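Local coordinates for protein putative citrate lyase (Ralstonia eutropha, PDB 3QQW) that probably acts as a magnesium-dependent lyase of the HpcH/HpaI aldolase and citrate lyase family, possibly cleaving (S)-citramalyl-CoA, at residues Met39-Gln42 against Val48-Val51; Ala96-Val101 against Val126-Arg131; Gly197-Ala202 against Ala240-Asn245. All coordinates share one frame; numbering follows the deposited sequence.

Contact 1 (Met39-Gln42 against Val48-Val51); sequences MDLQ and VFDV
The Phe49 ring carries Gln42 on one face and Leu41 near its edge. Gln42 CG sits over that face, 3.8 Å from the centroid of the Phe49 ring and shifted toward the rim. This is a CH-pi contact, and Gln42 CG comes nearest to the CZ corner of the ring. Close to the ring plane lies the backbone carbon Leu41 C, 3.8 Å from Phe49 CZ. The Leu41 side chain meets the same corner at about a right angle, with Leu41 CB also 3.8 Å from Phe49 CZ.

The contact lies inside a beta-alpha-beta unit of the TIM barrel, made of strand 25-29, helix 32-45 and strand 49-54. It packs the C-terminal half of the helix on the next parallel strand. Phe49 stands with CG between its own backbone N and carbonyl carbon (chi1 71°), which swings the ring toward the helix. Other side chains touching Phe49 are Cys25 and His27 of the preceding strand and Ile260 of helix 260-267.

Gln42 runs on past the ring. Its chain is extended beyond CG (chi2 -180°), and this carries the amide to the strand backbone. Gln42 NE2 donates to Phe49 O at 2.7 Å, with a nearly straight N-H...O angle of 167°. The acceptor lies in the amide plane. NE2 has a second partner, the backbone O of Arg84, just before strand 85-88. One buried amide nitrogen thus has two carbonyl acceptors, and its rotation is probably fixed. The Asp50 side chain starts away from the helix; its carboxylate forms salt bridges with Arg84 and Arg251. Val51 supports the amide from the strand side: its CG2 methyl touches Gln42 CD at 3.4 Å and Gln42 OE1 at 3.5 Å.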
loop_
_atom_site.group_PDB
_atom_site.type_symbol
_atom_site.label_atom_id
_atom_site.label_comp_id
_atom_site.label_asym_id
_atom_site.label_seq_id
_atom_site.Cartn_x
_atom_site.Cartn_y
_atom_site.Cartn_z
HETATM N N MSE C 39 19.217 -29.396 -16.679
HETATM C CA MSE C 39 20.647 -29.289 -16.344
HETATM C C MSE C 39 21.458 -29.266 -17.599
HETATM O O MSE C 39 22.375 -28.463 -17.690
HETATM C CB MSE C 39 21.105 -30.418 -15.435
HETATM C CG MSE C 39 20.680 -30.223 -13.996
HETATM SE SE MSE C 39 21.035 -31.846 -13.005
HETATM C CE MSE C 39 20.430 -31.198 -11.200
ATOM N N ASP C 40 21.097 -30.105 -18.587
ATOM C CA ASP C 40 21.753 -30.151 -19.918
ATOM C C ASP C 40 21.517 -28.861 -20.704
ATOM O O ASP C 40 22.381 -28.450 -21.459
ATOM C CB ASP C 40 21.246 -31.338 -20.759
ATOM C CG ASP C 40 21.553 -32.706 -20.199
ATOM O OD1 ASP C 40 22.360 -32.795 -19.223
ATOM O OD2 ASP C 40 20.989 -33.693 -20.717
ATOM N N LEU C 41 20.336 -28.234 -20.526
ATOM C CA LEU C 41 19.984 -27.003 -21.205
ATOM C C LEU C 41 20.805 -25.841 -20.619
ATOM O O LEU C 41 21.139 -24.917 -21.367
ATOM C CB LEU C 41 18.476 -26.781 -21.092
ATOM C CG LEU C 41 17.855 -25.725 -21.994
ATOM C CD1 LEU C 41 17.994 -26.094 -23.463
ATOM C CD2 LEU C 41 16.413 -25.454 -21.590
ATOM N N GLN C 42 21.212 -25.930 -19.297
ATOM C CA GLN C 42 22.102 -24.952 -18.661
ATOM C C GLN C 42 23.491 -25.037 -19.297
ATOM O O GLN C 42 24.194 -24.034 -19.390
ATOM C CB GLN C 42 22.212 -25.187 -17.158
ATOM C CG GLN C 42 20.991 -24.759 -16.363
ATOM C CD GLN C 42 21.136 -24.998 -14.873
ATOM O OE1 GLN C 42 21.431 -26.112 -14.394
ATOM N NE2 GLN C 42 20.790 -23.979 -14.103
ATOM N N VAL C 48 22.261 -19.033 -17.516
ATOM C CA VAL C 48 21.373 -17.852 -17.686
ATOM C C VAL C 48 20.065 -18.095 -16.937
ATOM O O VAL C 48 19.277 -17.178 -16.740
ATOM C CB VAL C 48 21.122 -17.441 -19.171
ATOM C CG1 VAL C 48 22.420 -17.031 -19.845
ATOM C CG2 VAL C 48 20.396 -18.530 -19.960
ATOM N N PHE C 49 19.850 -19.337 -16.507
ATOM C CA PHE C 49 18.690 -19.723 -15.724
ATOM C C PHE C 49 19.093 -20.743 -14.658
ATOM O O PHE C 49 20.023 -21.542 -14.866
ATOM C CB PHE C 49 17.558 -20.276 -16.611
ATOM C CG PHE C 49 17.831 -21.634 -17.222
ATOM C CD1 PHE C 49 18.597 -21.758 -18.382
ATOM C CD2 PHE C 49 17.280 -22.783 -16.668
ATOM C CE1 PHE C 49 18.816 -23.009 -18.959
ATOM C CE2 PHE C 49 17.518 -24.038 -17.241
ATOM C CZ PHE C 49 18.271 -24.139 -18.388
ATOM N N ASP C 50 18.394 -20.692 -13.514
ATOM C CA ASP C 50 18.544 -21.649 -12.444
ATOM C C ASP C 50 17.520 -22.769 -12.630
ATOM O O ASP C 50 16.515 -22.576 -13.294
ATOM C CB ASP C 50 18.360 -20.976 -11.084
ATOM C CG ASP C 50 19.487 -20.072 -10.655
ATOM O OD1 ASP C 50 20.637 -20.265 -11.148
ATOM O OD2 ASP C 50 19.251 -19.219 -9.777
ATOM N N VAL C 51 17.773 -23.939 -12.043
ATOM C CA VAL C 51 16.833 -25.052 -12.121
ATOM C C VAL C 51 16.302 -25.320 -10.724
ATOM O O VAL C 51 17.078 -25.498 -9.794
ATOM C CB VAL C 51 17.487 -26.302 -12.746
ATOM C CG1 VAL C 51 16.545 -27.497 -12.717
ATOM C CG2 VAL C 51 17.940 -26.021 -14.166
#

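Contact 2 (Ala96-Val101 against Val126-Arg131); sequences AWRQDV and VAEVIR
Apolar packing between Trp97 and Val129 makes the buried part of this contact. Val129 CG2 sits over one face of the indole, 3.9 Å from the centroid of the six-membered ring and almost straight above it. This is a CH-pi contact. Val129 CG1 lies 3.8 Å from Trp97 CZ3, so both methyls of the valine meet the ring. The end of the indole reaches the helix backbone, with Trp97 CH2 3.6 Å from Val129 CA. Trp97 has CG between its backbone N and carbonyl carbon (chi1 80°), which directs the ring toward helix 123-139. The opposite face of the indole is covered by Arg98 CG of its own helix. Tyr132, one turn beyond Glu128, meets the indole with its ring nearly perpendicular.

These two helices, 97-107 and 123-139, are consecutive outer helices of the TIM barrel, on either side of strand 115-117 in the chain. Their short segments run in roughly the same direction, 31° apart, with axes 11.4 Å from each other.

The polar part lies at the rim. Arg98 NH2 forms a salt bridge with Glu128 OE2 at 3.0 Å, with an N-H...O angle of 150°. The nitrogen comes from above the carboxylate plane, and the guanidinium and carboxylate planes are steeply turned against each other. It is a one-nitrogen bridge.

Trp97 CZ2 lies over the centre of one face of the Arg98 guanidinium, 3.5 Å from its plane, while Glu128 OE2 lies at the edge of that group. Arg98 also makes a cation-pi contact with Tyr132.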
loop_
_atom_site.group_PDB
_atom_site.type_symbol
_atom_site.label_atom_id
_atom_site.label_comp_id
_atom_site.label_asym_id
_atom_site.label_seq_id
_atom_site.Cartn_x
_atom_site.Cartn_y
_atom_site.Cartn_z
ATOM N N ALA C 96 6.274 -33.662 5.391
ATOM C CA ALA C 96 7.526 -34.089 4.773
ATOM C C ALA C 96 8.571 -32.964 4.610
ATOM O O ALA C 96 9.673 -33.267 4.158
ATOM C CB ALA C 96 7.235 -34.721 3.413
ATOM N N TRP C 97 8.274 -31.718 4.999
ATOM C CA TRP C 97 9.214 -30.618 4.728
ATOM C C TRP C 97 10.592 -30.806 5.391
ATOM O O TRP C 97 11.592 -30.566 4.725
ATOM C CB TRP C 97 8.620 -29.207 5.027
ATOM C CG TRP C 97 8.599 -28.754 6.462
ATOM C CD1 TRP C 97 7.513 -28.718 7.286
ATOM C CD2 TRP C 97 9.668 -28.105 7.180
ATOM N NE1 TRP C 97 7.848 -28.137 8.484
ATOM C CE2 TRP C 97 9.164 -27.761 8.455
ATOM C CE3 TRP C 97 11.020 -27.820 6.883
ATOM C CZ2 TRP C 97 9.961 -27.151 9.443
ATOM C CZ3 TRP C 97 11.814 -27.242 7.876
ATOM C CH2 TRP C 97 11.284 -26.911 9.135
ATOM N N ARG C 98 10.649 -31.254 6.657
ATOM C CA ARG C 98 11.918 -31.477 7.374
ATOM C C ARG C 98 12.704 -32.613 6.736
ATOM O O ARG C 98 13.914 -32.489 6.542
ATOM C CB ARG C 98 11.659 -31.788 8.858
ATOM C CG ARG C 98 11.280 -30.565 9.649
ATOM C CD ARG C 98 11.053 -30.931 11.092
ATOM N NE ARG C 98 11.234 -29.767 11.947
ATOM C CZ ARG C 98 10.242 -29.011 12.403
ATOM N NH1 ARG C 98 8.981 -29.306 12.099
ATOM N NH2 ARG C 98 10.500 -27.957 13.171
ATOM N N GLN C 99 11.996 -33.698 6.364
ATOM C CA GLN C 99 12.551 -34.862 5.675
ATOM C C GLN C 99 13.145 -34.437 4.323
ATOM O O GLN C 99 14.241 -34.879 3.996
ATOM C CB GLN C 99 11.478 -35.942 5.504
ATOM C CG GLN C 99 11.990 -37.231 4.871
ATOM C CD GLN C 99 10.887 -38.238 4.736
ATOM O OE1 GLN C 99 10.159 -38.256 3.738
ATOM N NE2 GLN C 99 10.728 -39.079 5.752
ATOM N N ASP C 100 12.456 -33.554 3.572
ATOM C CA ASP C 100 12.969 -33.012 2.301
ATOM C C ASP C 100 14.282 -32.304 2.539
ATOM O O ASP C 100 15.219 -32.502 1.793
ATOM C CB ASP C 100 11.988 -32.012 1.656
ATOM C CG ASP C 100 10.645 -32.529 1.171
ATOM O OD1 ASP C 100 10.534 -33.751 0.896
ATOM O OD2 ASP C 100 9.716 -31.702 1.019
ATOM N N VAL C 101 14.353 -31.489 3.602
ATOM C CA VAL C 101 15.549 -30.721 3.983
ATOM C C VAL C 101 16.658 -31.706 4.356
ATOM O O VAL C 101 17.746 -31.621 3.781
ATOM C CB VAL C 101 15.252 -29.689 5.101
ATOM C CG1 VAL C 101 16.539 -29.077 5.642
ATOM C CG2 VAL C 101 14.315 -28.594 4.590
ATOM N N VAL C 126 8.385 -19.317 8.358
ATOM C CA VAL C 126 9.554 -19.061 7.510
ATOM C C VAL C 126 10.829 -19.140 8.351
ATOM O O VAL C 126 11.764 -19.877 8.005
ATOM C CB VAL C 126 9.447 -17.721 6.748
ATOM C CG1 VAL C 126 10.608 -17.564 5.787
ATOM C CG2 VAL C 126 8.132 -17.626 5.983
ATOM N N ALA C 127 10.832 -18.417 9.473
ATOM C CA ALA C 127 11.941 -18.374 10.425
ATOM C C ALA C 127 12.292 -19.781 10.909
ATOM O O ALA C 127 13.471 -20.111 10.953
ATOM C CB ALA C 127 11.575 -17.471 11.603
ATOM N N GLU C 128 11.278 -20.623 11.193
ATOM C CA GLU C 128 11.437 -22.008 11.670
ATOM C C GLU C 128 12.117 -22.884 10.622
ATOM O O GLU C 128 13.020 -23.653 10.955
ATOM C CB GLU C 128 10.060 -22.597 12.043
ATOM C CG GLU C 128 10.051 -24.013 12.624
ATOM C CD GLU C 128 8.708 -24.728 12.611
ATOM O OE1 GLU C 128 7.810 -24.327 11.833
ATOM O OE2 GLU C 128 8.566 -25.716 13.365
ATOM N N VAL C 129 11.699 -22.737 9.355
ATOM C CA VAL C 129 12.204 -23.500 8.223
ATOM C C VAL C 129 13.659 -23.090 7.964
ATOM O O VAL C 129 14.498 -23.963 7.760
ATOM C CB VAL C 129 11.286 -23.321 6.967
ATOM C CG1 VAL C 129 11.864 -24.033 5.760
ATOM C CG2 VAL C 129 9.866 -23.815 7.239
ATOM N N ILE C 130 13.955 -21.774 8.007
ATOM C CA ILE C 130 15.305 -21.241 7.762
ATOM C C ILE C 130 16.291 -21.745 8.837
ATOM O O ILE C 130 17.413 -22.179 8.506
ATOM C CB ILE C 130 15.285 -19.695 7.664
ATOM C CG1 ILE C 130 14.679 -19.263 6.342
ATOM C CG2 ILE C 130 16.687 -19.089 7.864
ATOM C CD1 ILE C 130 14.261 -17.826 6.380
ATOM N N ARG C 131 15.845 -21.706 10.104
ATOM C CA ARG C 131 16.594 -22.170 11.263
ATOM C C ARG C 131 16.903 -23.676 11.103
ATOM O O ARG C 131 18.010 -24.115 11.399
ATOM C CB ARG C 131 15.757 -21.879 12.523
ATOM C CG ARG C 131 16.396 -22.176 13.870
ATOM C CD ARG C 131 15.597 -21.500 14.984
ATOM N NE ARG C 131 14.283 -22.117 15.231
ATOM C CZ ARG C 131 13.106 -21.518 15.051
ATOM N NH1 ARG C 131 13.047 -20.263 14.627
ATOM N NH2 ARG C 131 11.982 -22.167 15.299
#

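Contact 3 (Gly197-Ala202 against Ala240-Asn245); sequences GQFEHA and ACRARN
This is a partly buried loop-to-helix contact on the outside of the TIM barrel, in which an aromatic ring and an arginine lie against each other beside a salt bridge. Phe199 and Glu200 come from the loop before helix 202-217. Arg242 and Ala243 belong to helix 233-247.

Arg242 lies along one face of the Phe199 ring. Its CB is over the middle of that face, 3.7 Å from the centroid of the Phe199 ring. This is a CH-pi contact. Further along, Arg242 CD approaches Phe199 CD2 at 3.6 Å. The arginine chain then bends at chi3 (69°), which brings the guanidinium back over the start of the phenylalanine side chain. Phe199 CB faces the centre of the guanidinium, 3.6 Å from Arg242 CZ. Ring and guanidinium planes are 27° apart. Phe199 CE1 lies 4.1 Å from Ala243 CB.

Glu200 meets the same guanidinium in its plane. Both end nitrogens grip one oxygen: Glu200 OE2 is 3.1 Å from Arg242 NH1 and 3.2 Å from Arg242 NH2. The NH2 bond uses the anti lone pair of OE2, while NH1 comes from above the carboxylate plane. Arg242 NE is bridged to Glu246, one helical turn on. The guanidinium thus has two acidic partners, which hold its rotation. In the loop, Gly197 O accepts from both Glu200 N and His201 N, and this short turn carries Phe199 and Glu200 to the helix.

On its other face the Phe199 ring has Gln198 CD. His224, at the end of strand 221-224, meets this ring nearly parallel. At the far end of the loop His201 caps helix 202-217, and Ala202 packs on Phe247 of a neighbouring subunit.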
loop_
_atom_site.group_PDB
_atom_site.type_symbol
_atom_site.label_atom_id
_atom_site.label_comp_id
_atom_site.label_asym_id
_atom_site.label_seq_id
_atom_site.Cartn_x
_atom_site.Cartn_y
_atom_site.Cartn_z
ATOM N N GLY C 197 -4.899 -8.685 -16.311
ATOM C CA GLY C 197 -5.479 -8.636 -14.966
ATOM C C GLY C 197 -4.527 -8.838 -13.801
ATOM O O GLY C 197 -4.672 -8.193 -12.757
ATOM N N GLN C 198 -3.543 -9.723 -13.960
ATOM C CA GLN C 198 -2.559 -10.022 -12.912
ATOM C C GLN C 198 -1.614 -8.843 -12.659
ATOM O O GLN C 198 -0.889 -8.840 -11.651
ATOM C CB GLN C 198 -1.766 -11.282 -13.256
ATOM C CG GLN C 198 -1.036 -11.240 -14.601
ATOM C CD GLN C 198 0.257 -12.019 -14.503
ATOM O OE1 GLN C 198 0.837 -12.219 -13.419
ATOM N NE2 GLN C 198 0.725 -12.499 -15.623
ATOM N N PHE C 199 -1.663 -7.826 -13.549
ATOM C CA PHE C 199 -0.859 -6.613 -13.446
ATOM C C PHE C 199 -1.726 -5.393 -13.157
ATOM O O PHE C 199 -1.189 -4.282 -13.054
ATOM C CB PHE C 199 -0.094 -6.396 -14.758
ATOM C CG PHE C 199 0.945 -7.442 -15.079
ATOM C CD1 PHE C 199 2.070 -7.607 -14.268
ATOM C CD2 PHE C 199 0.858 -8.197 -16.246
ATOM C CE1 PHE C 199 3.047 -8.564 -14.589
ATOM C CE2 PHE C 199 1.846 -9.133 -16.568
ATOM C CZ PHE C 199 2.921 -9.324 -15.738
ATOM N N GLU C 200 -3.063 -5.586 -13.046
ATOM C CA GLU C 200 -4.028 -4.489 -12.937
ATOM C C GLU C 200 -5.066 -4.621 -11.809
ATOM O O GLU C 200 -5.526 -3.584 -11.320
ATOM C CB GLU C 200 -4.757 -4.303 -14.269
ATOM C CG GLU C 200 -3.836 -3.726 -15.338
ATOM C CD GLU C 200 -4.262 -3.895 -16.782
ATOM O OE1 GLU C 200 -5.444 -4.228 -17.036
ATOM O OE2 GLU C 200 -3.410 -3.663 -17.669
ATOM N N HIS C 201 -5.440 -5.847 -11.395
ATOM C CA HIS C 201 -6.387 -6.039 -10.287
ATOM C C HIS C 201 -5.770 -5.416 -9.027
ATOM O O HIS C 201 -4.616 -5.706 -8.702
ATOM C CB HIS C 201 -6.718 -7.530 -10.086
ATOM C CG HIS C 201 -7.801 -7.788 -9.084
ATOM N ND1 HIS C 201 -7.563 -7.730 -7.710
ATOM C CD2 HIS C 201 -9.101 -8.091 -9.287
ATOM C CE1 HIS C 201 -8.725 -7.996 -7.131
ATOM N NE2 HIS C 201 -9.681 -8.218 -8.036
ATOM N N ALA C 202 -6.522 -4.531 -8.368
ATOM C CA ALA C 202 -6.090 -3.764 -7.200
ATOM C C ALA C 202 -5.414 -4.617 -6.124
ATOM O O ALA C 202 -4.393 -4.188 -5.587
ATOM C CB ALA C 202 -7.276 -3.026 -6.610
ATOM N N ALA C 240 7.203 -10.748 -18.763
ATOM C CA ALA C 240 8.515 -10.470 -18.174
ATOM C C ALA C 240 8.819 -8.977 -18.193
ATOM O O ALA C 240 9.277 -8.451 -17.179
ATOM C CB ALA C 240 9.596 -11.242 -18.904
ATOM N N CYS C 241 8.477 -8.273 -19.284
ATOM C CA CYS C 241 8.684 -6.817 -19.401
ATOM C C CYS C 241 7.766 -6.029 -18.444
ATOM O O CYS C 241 8.250 -5.090 -17.819
ATOM C CB CYS C 241 8.524 -6.344 -20.840
ATOM S SG CYS C 241 9.935 -6.764 -21.911
ATOM N N ARG C 242 6.475 -6.413 -18.294
ATOM C CA ARG C 242 5.561 -5.716 -17.376
ATOM C C ARG C 242 6.036 -5.888 -15.954
ATOM O O ARG C 242 6.090 -4.910 -15.206
ATOM C CB ARG C 242 4.106 -6.202 -17.507
ATOM C CG ARG C 242 3.437 -5.776 -18.815
ATOM C CD ARG C 242 1.921 -5.788 -18.718
ATOM N NE ARG C 242 1.399 -4.732 -17.842
ATOM C CZ ARG C 242 0.108 -4.404 -17.744
ATOM N NH1 ARG C 242 -0.811 -5.065 -18.445
ATOM N NH2 ARG C 242 -0.276 -3.424 -16.934
ATOM N N ALA C 243 6.432 -7.128 -15.579
ATOM C CA ALA C 243 6.910 -7.417 -14.228
ATOM C C ALA C 243 8.194 -6.653 -13.964
ATOM O O ALA C 243 8.331 -6.054 -12.890
ATOM C CB ALA C 243 7.130 -8.911 -14.052
ATOM N N ARG C 244 9.098 -6.613 -14.968
ATOM C CA ARG C 244 10.367 -5.916 -14.855
ATOM C C ARG C 244 10.211 -4.383 -14.801
ATOM O O ARG C 244 10.754 -3.756 -13.898
ATOM C CB ARG C 244 11.297 -6.291 -16.013
ATOM C CG ARG C 244 12.672 -5.695 -15.852
ATOM C CD ARG C 244 13.315 -5.388 -17.151
ATOM N NE ARG C 244 14.690 -4.948 -16.929
ATOM C CZ ARG C 244 15.605 -4.855 -17.886
ATOM N NH1 ARG C 244 15.297 -5.156 -19.142
ATOM N NH2 ARG C 244 16.835 -4.455 -17.596
ATOM N N ASN C 245 9.486 -3.792 -15.752
ATOM C CA ASN C 245 9.401 -2.347 -15.896
ATOM C C ASN C 245 8.265 -1.632 -15.160
ATOM O O ASN C 245 8.383 -0.420 -14.963
ATOM C CB ASN C 245 9.346 -1.996 -17.362
ATOM C CG ASN C 245 10.567 -2.487 -18.111
ATOM O OD1 ASN C 245 10.441 -3.090 -19.174
ATOM N ND2 ASN C 245 11.772 -2.306 -17.549
#

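In the fold
The three contacts follow one another along the chain and share no atoms. They are spread round one closed eight-stranded barrel. Contact 1 joins a helix to the next strand, contact 2 joins two successive outer helices, and contact 3 joins a loop to a helix. Contacts 2 and 3 lie on opposite sides of the chain's centre, about 31 Å apart between centres. Contact 1 is about 25 Å from contact 2 and 26 Å from contact 3, again between centres. Contacts 1 and 2 are nearer the predicted substrate site. The side chain of Arg88 is about 10 Å from that of Val51 and about 9 Å from that of Trp97. Contact 3 lies away from it.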